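Rhomboid protease GlpG (Haemophilus influenzae, PDB 2NR9) is an intramembrane serine protease that probably cleaves transmembrane segments of membrane proteins, using a catalytic dyad drawn from two different transmembrane helices. Local coordinates at residues A[58-62]-A[63-67]; A[49-52]-A[53-57]; A[102-105]-A[106-110]. The protein carries 2 engineered substitutions. All blocks are in the same frame, centred on the assembly; numbering follows the deposited sequence. Where two conformers were deposited one is given.

Contact 1: residues A[58-62]-A[63-67]; sequences LVHLS and NLHIL. With PQE (3,6,12,15,18,21,24-heptaoxahexatriacontan-1-ol), chain F.
The ring nitrogen His65 ND1 accepts a bond from the backbone Leu61 N at 3.0 Å. It is nearly straight (172°), and the donor lies only 6° from the ring plane, so it meets the imidazole at its edge. His65 reaches back there because its CG is anti to the backbone N (chi1 -174°), which sends the ring along the helix toward the loop before it. His60 CD2 sits over one face of the His65 imidazole, offset to the rim and 3.5 Å from ND1. The two ring planes meet obliquely. His60 in turn has a face covered by Ile66: CG1 lies 4.0 Å from the ring centroid and close to its normal, a CH-pi contact. Ser62 is the N-cap of helix 63-84, with OG accepting from His65 N at 3.0 Å, while its carbonyl O takes the first helical bond from Ile66 N at 3.1 Å. The bound detergent follows the outer side, where Ile66 CG2 touches PQE C57 at 3.6 Å. His60 NE2 makes a weak bond to Asn69 OD1. The in-plane bond at His65 ND1 should hold the rotation of the ring, while NE2 lies on the other side of it from that bond. The side chain lies about 5 Å from that of the nucleophile Ser116, consistent with the oxyanion-site histidine of other rhomboids.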
# COMPACT_ATOMS: atom_id res chain seq x y z
N LEU A 58 -0.57 -4.76 -8.47
CA LEU A 58 -1.79 -5.53 -8.70
C LEU A 58 -1.55 -7.03 -8.90
O LEU A 58 -2.50 -7.79 -9.10
CB LEU A 58 -2.53 -4.96 -9.91
CG LEU A 58 -3.53 -3.80 -9.75
CD1 LEU A 58 -3.36 -3.01 -8.46
CD2 LEU A 58 -3.56 -2.91 -10.98
N VAL A 59 -0.29 -7.44 -8.91
CA VAL A 59 0.06 -8.84 -9.11
C VAL A 59 0.57 -9.46 -7.81
O VAL A 59 1.36 -8.86 -7.08
CB VAL A 59 1.14 -9.01 -10.21
CG1 VAL A 59 1.45 -10.49 -10.43
CG2 VAL A 59 0.69 -8.36 -11.51
N HIS A 60 0.11 -10.68 -7.52
CA HIS A 60 0.53 -11.38 -6.32
C HIS A 60 1.11 -12.76 -6.64
O HIS A 60 0.82 -13.34 -7.69
CB HIS A 60 -0.62 -11.43 -5.30
CG HIS A 60 -0.90 -10.10 -4.67
ND1 HIS A 60 -1.64 -9.12 -5.30
CD2 HIS A 60 -0.44 -9.54 -3.52
CE1 HIS A 60 -1.64 -8.03 -4.55
NE2 HIS A 60 -0.93 -8.26 -3.47
N LEU A 61 1.97 -13.25 -5.76
CA LEU A 61 2.73 -14.47 -6.03
C LEU A 61 2.29 -15.72 -5.26
O LEU A 61 2.77 -16.82 -5.54
CB LEU A 61 4.22 -14.20 -5.83
CG LEU A 61 4.72 -12.94 -6.57
CD1 LEU A 61 6.16 -12.62 -6.20
CD2 LEU A 61 4.56 -13.09 -8.08
N SER A 62 1.39 -15.56 -4.30
CA SER A 62 0.87 -16.69 -3.54
C SER A 62 -0.46 -16.36 -2.88
O SER A 62 -0.86 -15.19 -2.82
CB SER A 62 1.88 -17.18 -2.50
OG SER A 62 2.02 -16.24 -1.44
N ASN A 63 -1.14 -17.38 -2.38
CA ASN A 63 -2.43 -17.21 -1.71
C ASN A 63 -2.31 -16.44 -0.40
O ASN A 63 -3.21 -15.68 -0.03
CB ASN A 63 -3.11 -18.57 -1.48
CG ASN A 63 -3.44 -19.30 -2.78
OD1 ASN A 63 -3.67 -20.51 -2.78
ND2 ASN A 63 -3.49 -18.56 -3.87
N LEU A 64 -1.21 -16.66 0.33
CA LEU A 64 -0.97 -15.94 1.58
C LEU A 64 -0.52 -14.52 1.27
O LEU A 64 -0.88 -13.56 1.97
CB LEU A 64 0.09 -16.65 2.42
CG LEU A 64 -0.32 -17.96 3.10
CD1 LEU A 64 0.88 -18.65 3.74
CD2 LEU A 64 -1.41 -17.69 4.13
N HIS A 65 0.28 -14.38 0.23
CA HIS A 65 0.76 -13.08 -0.18
C HIS A 65 -0.43 -12.14 -0.37
O HIS A 65 -0.56 -11.12 0.32
CB HIS A 65 1.58 -13.21 -1.47
CG HIS A 65 2.24 -11.94 -1.91
ND1 HIS A 65 2.39 -11.60 -3.23
CD2 HIS A 65 2.71 -10.89 -1.19
CE1 HIS A 65 2.98 -10.42 -3.32
NE2 HIS A 65 3.18 -9.97 -2.09
N ILE A 66 -1.38 -12.55 -1.21
CA ILE A 66 -2.54 -11.74 -1.51
C ILE A 66 -3.54 -11.69 -0.35
O ILE A 66 -4.16 -10.66 -0.11
CB ILE A 66 -3.23 -12.20 -2.82
CG1 ILE A 66 -4.28 -11.19 -3.26
CG2 ILE A 66 -3.83 -13.59 -2.67
CD1 ILE A 66 -4.91 -11.52 -4.59
N LEU A 67 -3.62 -12.77 0.42
CA LEU A 67 -4.54 -12.83 1.55
C LEU A 67 -4.18 -11.82 2.64
O LEU A 67 -5.04 -11.13 3.18
CB LEU A 67 -4.60 -14.24 2.14
CG LEU A 67 -5.56 -14.40 3.32
CD1 LEU A 67 -6.98 -14.03 2.91
CD2 LEU A 67 -5.51 -15.82 3.88
O47 PQE F . -3.76 -22.30 -5.72
C68 PQE F . -2.55 -22.37 -4.96
C52 PQE F . -1.64 -21.21 -5.35
O70 PQE F . -0.44 -21.25 -4.56
C55 PQE F . -0.52 -20.40 -3.42
C58 PQE F . 0.60 -20.75 -2.45
O71 PQE F . 0.29 -20.23 -1.15
C61 PQE F . 0.08 -21.28 -0.20
C62 PQE F . -0.61 -22.46 -0.88
C63 PQE F . -1.73 -23.02 -0.02
C66 PQE F . -2.44 -21.92 0.76
C67 PQE F . -3.72 -21.49 0.05
O72 PQE F . -4.31 -20.39 0.75
C65 PQE F . -5.52 -19.95 0.14
C64 PQE F . -6.05 -18.71 0.85
O73 PQE F . -7.12 -18.14 0.10
C60 PQE F . -6.73 -17.83 -1.24
C59 PQE F . -7.31 -16.47 -1.64
O74 PQE F . -7.07 -16.24 -3.03
C57 PQE F . -7.15 -14.85 -3.36
C56 PQE F . -8.31 -14.20 -2.61
O75 PQE F . -7.81 -13.28 -1.63
C54 PQE F . -8.72 -13.14 -0.54
C53 PQE F . -8.36 -11.89 0.27
O76 PQE F . -9.55 -11.16 0.57
C51 PQE F . -9.55 -10.69 1.92
C50 PQE F . -10.72 -9.73 2.14
C49 PQE F . -10.54 -8.92 3.42
C48 PQE F . -11.74 -9.07 4.35
C47 PQE F . -11.50 -8.33 5.66
C46 PQE F . -11.48 -9.30 6.84
C45 PQE F . -10.79 -8.67 8.05
C44 PQE F . -10.51 -9.71 9.14
C43 PQE F . -9.98 -9.06 10.41
C42 PQE F . -10.79 -9.48 11.63
C41 PQE F . -9.89 -9.70 12.85
C40 PQE F . -10.26 -10.97 13.58

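Contact 2: residues A[49-52]-A[53-57]; sequences EVWR and YISHT. With PA6 ((R)-2-(formyloxy)-3-(phosphonooxy)propyl pentanoate), chain B.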
# COMPACT_ATOMS: atom_id res chain seq x y z
N GLU A 49 6.31 3.46 -20.70
CA GLU A 49 5.12 2.69 -20.35
C GLU A 49 4.75 3.01 -18.90
O GLU A 49 4.98 2.21 -17.99
CB GLU A 49 5.36 1.20 -20.58
CG GLU A 49 5.73 0.88 -22.03
CD GLU A 49 5.94 -0.60 -22.30
OE1 GLU A 49 5.95 -1.40 -21.33
OE2 GLU A 49 6.10 -0.97 -23.48
N VAL A 50 4.16 4.19 -18.72
CA VAL A 50 3.85 4.76 -17.41
C VAL A 50 2.98 3.97 -16.42
O VAL A 50 3.05 4.21 -15.22
CB VAL A 50 3.30 6.21 -17.54
CG1 VAL A 50 2.80 6.72 -16.20
CG2 VAL A 50 4.37 7.13 -18.11
N TRP A 51 2.13 3.08 -16.92
CA TRP A 51 1.30 2.27 -16.01
C TRP A 51 2.19 1.37 -15.17
O TRP A 51 1.86 1.03 -14.02
CB TRP A 51 0.30 1.42 -16.79
CG TRP A 51 0.95 0.43 -17.70
CD1 TRP A 51 1.36 -0.83 -17.38
CD2 TRP A 51 1.28 0.62 -19.09
NE1 TRP A 51 1.94 -1.44 -18.48
CE2 TRP A 51 1.90 -0.56 -19.53
CE3 TRP A 51 1.13 1.68 -19.98
CZ2 TRP A 51 2.36 -0.72 -20.84
CZ3 TRP A 51 1.59 1.53 -21.28
CH2 TRP A 51 2.20 0.34 -21.70
N ARG A 52 3.35 1.02 -15.73
CA ARG A 52 4.31 0.13 -15.09
C ARG A 52 4.83 0.63 -13.74
O ARG A 52 5.24 -0.16 -12.90
CB ARG A 52 5.47 -0.17 -16.02
CG ARG A 52 5.10 -0.98 -17.24
CD ARG A 52 6.31 -1.21 -18.13
NE ARG A 52 6.01 -2.09 -19.25
CZ ARG A 52 5.93 -3.41 -19.15
NH1 ARG A 52 6.05 -4.00 -17.97
NH2 ARG A 52 5.68 -4.14 -20.23
N TYR A 53 4.83 1.94 -13.54
CA TYR A 53 5.27 2.52 -12.27
C TYR A 53 4.30 2.21 -11.14
O TYR A 53 4.64 2.37 -9.96
CB TYR A 53 5.46 4.04 -12.40
CG TYR A 53 6.55 4.42 -13.36
CD1 TYR A 53 6.26 4.86 -14.64
CD2 TYR A 53 7.88 4.24 -13.01
CE1 TYR A 53 7.27 5.17 -15.53
CE2 TYR A 53 8.90 4.55 -13.89
CZ TYR A 53 8.59 5.01 -15.15
OH TYR A 53 9.60 5.31 -16.03
N ILE A 54 3.10 1.76 -11.49
CA ILE A 54 2.05 1.49 -10.51
C ILE A 54 1.51 0.06 -10.58
O ILE A 54 1.24 -0.55 -9.55
CB ILE A 54 0.85 2.46 -10.71
CG1 ILE A 54 1.34 3.91 -10.88
CG2 ILE A 54 -0.14 2.35 -9.56
CD1 ILE A 54 2.10 4.44 -9.70
N SER A 55 1.38 -0.47 -11.80
CA SER A 55 0.74 -1.77 -12.02
C SER A 55 1.34 -2.96 -11.28
O SER A 55 0.64 -3.93 -11.01
CB SER A 55 0.61 -2.08 -13.52
OG SER A 55 1.88 -2.14 -14.16
N HIS A 56 2.63 -2.90 -10.98
CA HIS A 56 3.30 -4.00 -10.29
C HIS A 56 2.61 -4.36 -8.97
O HIS A 56 2.78 -5.47 -8.46
CB HIS A 56 4.77 -3.64 -10.03
CG HIS A 56 4.96 -2.36 -9.28
ND1 HIS A 56 5.02 -2.30 -7.91
CD2 HIS A 56 5.08 -1.08 -9.72
CE1 HIS A 56 5.21 -1.05 -7.53
NE2 HIS A 56 5.23 -0.29 -8.61
N THR A 57 1.80 -3.44 -8.45
CA THR A 57 1.12 -3.63 -7.16
C THR A 57 -0.13 -4.49 -7.25
O THR A 57 -0.70 -4.87 -6.23
CB THR A 57 0.71 -2.28 -6.55
OG1 THR A 57 -0.31 -1.67 -7.37
CG2 THR A 57 1.90 -1.35 -6.43
O32 PA6 B . -2.48 -1.81 -17.16
C31 PA6 B . -3.00 -1.86 -16.06
C32 PA6 B . -3.32 -0.59 -15.31
C33 PA6 B . -2.48 -0.52 -14.03
C34 PA6 B . -2.52 0.87 -13.43
C35 PA6 B . -3.75 1.05 -12.56
O31 PA6 B . -3.32 -3.16 -15.48
C3 PA6 B . -4.66 -3.50 -15.14
C2 PA6 B . -5.44 -3.94 -16.38
O21 PA6 B . -5.45 -5.36 -16.47
C21 PA6 B . -6.60 -6.11 -15.99
O22 PA6 B . -7.43 -6.52 -16.78
C1 PA6 B . -6.87 -3.43 -16.28
O11 PA6 B . -7.01 -2.61 -15.13
P PA6 B . -7.44 -1.07 -15.29
O13 PA6 B . -7.51 -0.56 -13.87
O14 PA6 B . -6.32 -0.47 -16.11
O12 PA6 B . -8.77 -1.13 -16.00
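Tyr53 turns back over the residues before it, beginning at CB, which lies 3.7 Å from Val50 O. Its CG is anti to its own carbonyl carbon (chi1 -65°), and this swings the ring toward Val50 instead of onward along the chain. CD1 then meets Val50 O at 3.3 Å, the oxygen approaching the ring edge near its plane, and CE1 lies 3.9 Å from Val50 CA. The tip, OH, bonds to Asp47 O, and the ring pairs edge-to-face with Tyr40. The backbone beneath is a type I turn from Glu49 to Arg52 that runs into a short, weakly bonded helix. Trp51 O is gripped twice: Ser55 N donates at 2.7 Å, nearly head-on to the carbonyl (162°), and Ile54 N donates at 2.9 Å from well above the carbonyl plane (46° out). Beside that oxygen, Ser55 OG comes to the edge of the indole, 3.5 Å from Trp51 CD1, and Ser55 CB packs on the lipid carbon PA6 C33. Further on, the edge of the His56 imidazole meets Arg52 O, with CD2 at 3.3 Å. Trp51 and Arg52 form the WR pair of the rhomboid L1 loop. Trp51 NE1 bonds to Leu37 O, Ser55 OG to Met38 O, and Arg52 NH1 and NH2 to His39 O and Tyr36 O, with the Tyr36 ring also in a cation-pi contact with Arg52. Side-chain donors are thus directed to main-chain carbonyls, which implies that this turn is tied to the end of helix 31-38 and to the chain just after it, and separately, through Tyr53 OH, to Asp47 O.

Contact 3: residues A[102-105]-A[106-110]; sequences YVQN and YVSGP. With PA6 ((R)-2-(formyloxy)-3-(phosphonooxy)propyl pentanoate), chain C.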
# COMPACT_ATOMS: atom_id res chain seq x y z
N TYR A 102 10.08 2.44 -7.25
CA TYR A 102 11.31 3.14 -7.59
C TYR A 102 12.44 2.67 -6.67
O TYR A 102 13.52 2.32 -7.14
CB TYR A 102 11.11 4.65 -7.43
CG TYR A 102 12.34 5.48 -7.74
CD1 TYR A 102 12.59 5.93 -9.03
CD2 TYR A 102 13.23 5.84 -6.74
CE1 TYR A 102 13.71 6.71 -9.32
CE2 TYR A 102 14.36 6.59 -7.02
CZ TYR A 102 14.59 7.03 -8.31
OH TYR A 102 15.70 7.78 -8.58
N VAL A 103 12.16 2.65 -5.38
CA VAL A 103 13.15 2.27 -4.38
C VAL A 103 13.53 0.79 -4.45
O VAL A 103 14.71 0.44 -4.41
CB VAL A 103 12.67 2.62 -2.96
CG1 VAL A 103 13.54 1.95 -1.92
CG2 VAL A 103 12.66 4.14 -2.76
N GLN A 104 12.52 -0.08 -4.55
CA GLN A 104 12.79 -1.50 -4.65
C GLN A 104 13.63 -1.79 -5.89
O GLN A 104 14.58 -2.56 -5.83
CB GLN A 104 11.48 -2.31 -4.70
CG GLN A 104 11.70 -3.82 -4.74
CD GLN A 104 12.22 -4.36 -3.42
OE1 GLN A 104 11.59 -4.18 -2.38
NE2 GLN A 104 13.36 -5.03 -3.46
N ASN A 105 13.30 -1.13 -6.99
CA ASN A 105 14.02 -1.34 -8.23
C ASN A 105 15.50 -1.01 -8.12
O ASN A 105 16.35 -1.72 -8.67
CB ASN A 105 13.40 -0.52 -9.36
CG ASN A 105 14.09 -0.76 -10.69
OD1 ASN A 105 14.21 -1.90 -11.14
ND2 ASN A 105 14.53 0.31 -11.33
N TYR A 106 15.81 0.09 -7.44
CA TYR A 106 17.19 0.52 -7.29
C TYR A 106 18.04 -0.49 -6.53
O TYR A 106 19.19 -0.75 -6.91
CB TYR A 106 17.27 1.90 -6.62
CG TYR A 106 18.69 2.38 -6.39
CD1 TYR A 106 19.46 2.84 -7.45
CD2 TYR A 106 19.25 2.38 -5.12
CE1 TYR A 106 20.75 3.29 -7.25
CE2 TYR A 106 20.54 2.82 -4.91
CZ TYR A 106 21.29 3.27 -5.98
OH TYR A 106 22.58 3.72 -5.79
N VAL A 107 17.48 -1.09 -5.48
CA VAL A 107 18.26 -2.03 -4.67
C VAL A 107 18.24 -3.48 -5.17
O VAL A 107 19.21 -4.20 -5.00
CB VAL A 107 17.84 -2.01 -3.17
CG1 VAL A 107 17.50 -0.60 -2.72
CG2 VAL A 107 16.67 -2.94 -2.94
N SER A 108 17.14 -3.89 -5.81
CA SER A 108 17.01 -5.30 -6.20
C SER A 108 16.61 -5.60 -7.65
O SER A 108 16.55 -6.76 -8.04
CB SER A 108 16.05 -6.03 -5.26
OG SER A 108 16.52 -6.00 -3.92
N GLY A 109 16.29 -4.57 -8.43
CA GLY A 109 15.86 -4.81 -9.80
C GLY A 109 14.34 -4.88 -9.91
O GLY A 109 13.64 -4.95 -8.90
N PRO A 110 13.83 -4.96 -11.16
CA PRO A 110 12.40 -4.90 -11.48
C PRO A 110 11.62 -6.18 -11.19
O PRO A 110 10.47 -6.31 -11.63
CB PRO A 110 12.41 -4.66 -12.99
CG PRO A 110 13.64 -5.38 -13.46
CD PRO A 110 14.66 -5.19 -12.36
O32 PA6 C . 11.61 8.31 -13.69
C31 PA6 C . 11.74 7.72 -12.63
C32 PA6 C . 11.01 8.18 -11.39
C33 PA6 C . 9.56 7.73 -11.46
C34 PA6 C . 9.04 7.36 -10.07
C35 PA6 C . 9.73 8.16 -8.99
O31 PA6 C . 12.60 6.55 -12.58
C3 PA6 C . 13.83 6.53 -13.31
C2 PA6 C . 14.80 5.57 -12.64
O21 PA6 C . 14.87 4.37 -13.40
C21 PA6 C . 13.65 3.66 -13.75
O22 PA6 C . 13.71 2.61 -14.38
C1 PA6 C . 16.18 6.22 -12.57
O11 PA6 C . 16.04 7.64 -12.62
P PA6 C . 17.29 8.61 -12.32
O13 PA6 C . 17.77 9.02 -13.69
O14 PA6 C . 16.69 9.73 -11.50
O12 PA6 C . 18.26 7.73 -11.56
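Asn105 and Pro110 face each other across the end of helix 86-108. The amide oxygen Asn105 OD1 comes 3.1 Å from Pro110 N and 3.2 Å from Gly109 C, settling against the Gly109-Pro110 peptide, whose proline nitrogen has no hydrogen to give. The other branch, ND2, is turned to the lipid side, where the nearest oxygen, O22 of PA6, is still 3.9 Å away. Gln104 takes a different course: its chain is bent at chi2 (70°), which brings NE2 round alongside Ser108, 3.4 Å from CB. Its OE1 points the other way and accepts from Ala168 N, just before the active-site His169, so the amide links the two helices. Here the transmembrane helix stops. Gly109 leaves helical geometry with a positive phi of 94°, and its N still closes a bond to Asn105 O at 2.9 Å, although the donor stands 39° above the carbonyl plane. One residue earlier, Ser108 N meets Gln104 O almost in line with the carbonyl. Val107 straddles two backbone oxygens, CG1 lying 3.4 Å from Val103 O and CG2 3.6 Å from Gln104 O. Tyr102, at the start of the segment, turns the edge of its ring to the lipid: CE1 is 3.4 Å from O31 of PA6, in the ring plane, and the phenol also packs on Tyr40.

In the fold
In chain order they run contact 2, contact 1, contact 3; by burial, contact 1 is buried, contact 2 partly buried and contact 3 on the surface. Contact 1 marks the start of helix 63-84, and contact 3 the end of helix 86-108, the next one in the chain; their centres are 19 Å apart. Contact 2, a turn and the short helix 52-55, runs directly into contact 1 and comes within about 6 Å (nearest atoms) of contact 3 without touching it; no two contacts share a helix. The chemistry follows the setting: an N-cap and a pair of histidines, His65 near the catalytic serine, in contact 1, aromatic edges and carbonyl acceptors in contact 2, and a glycine-ended helix with lipid-facing groups in contact 3.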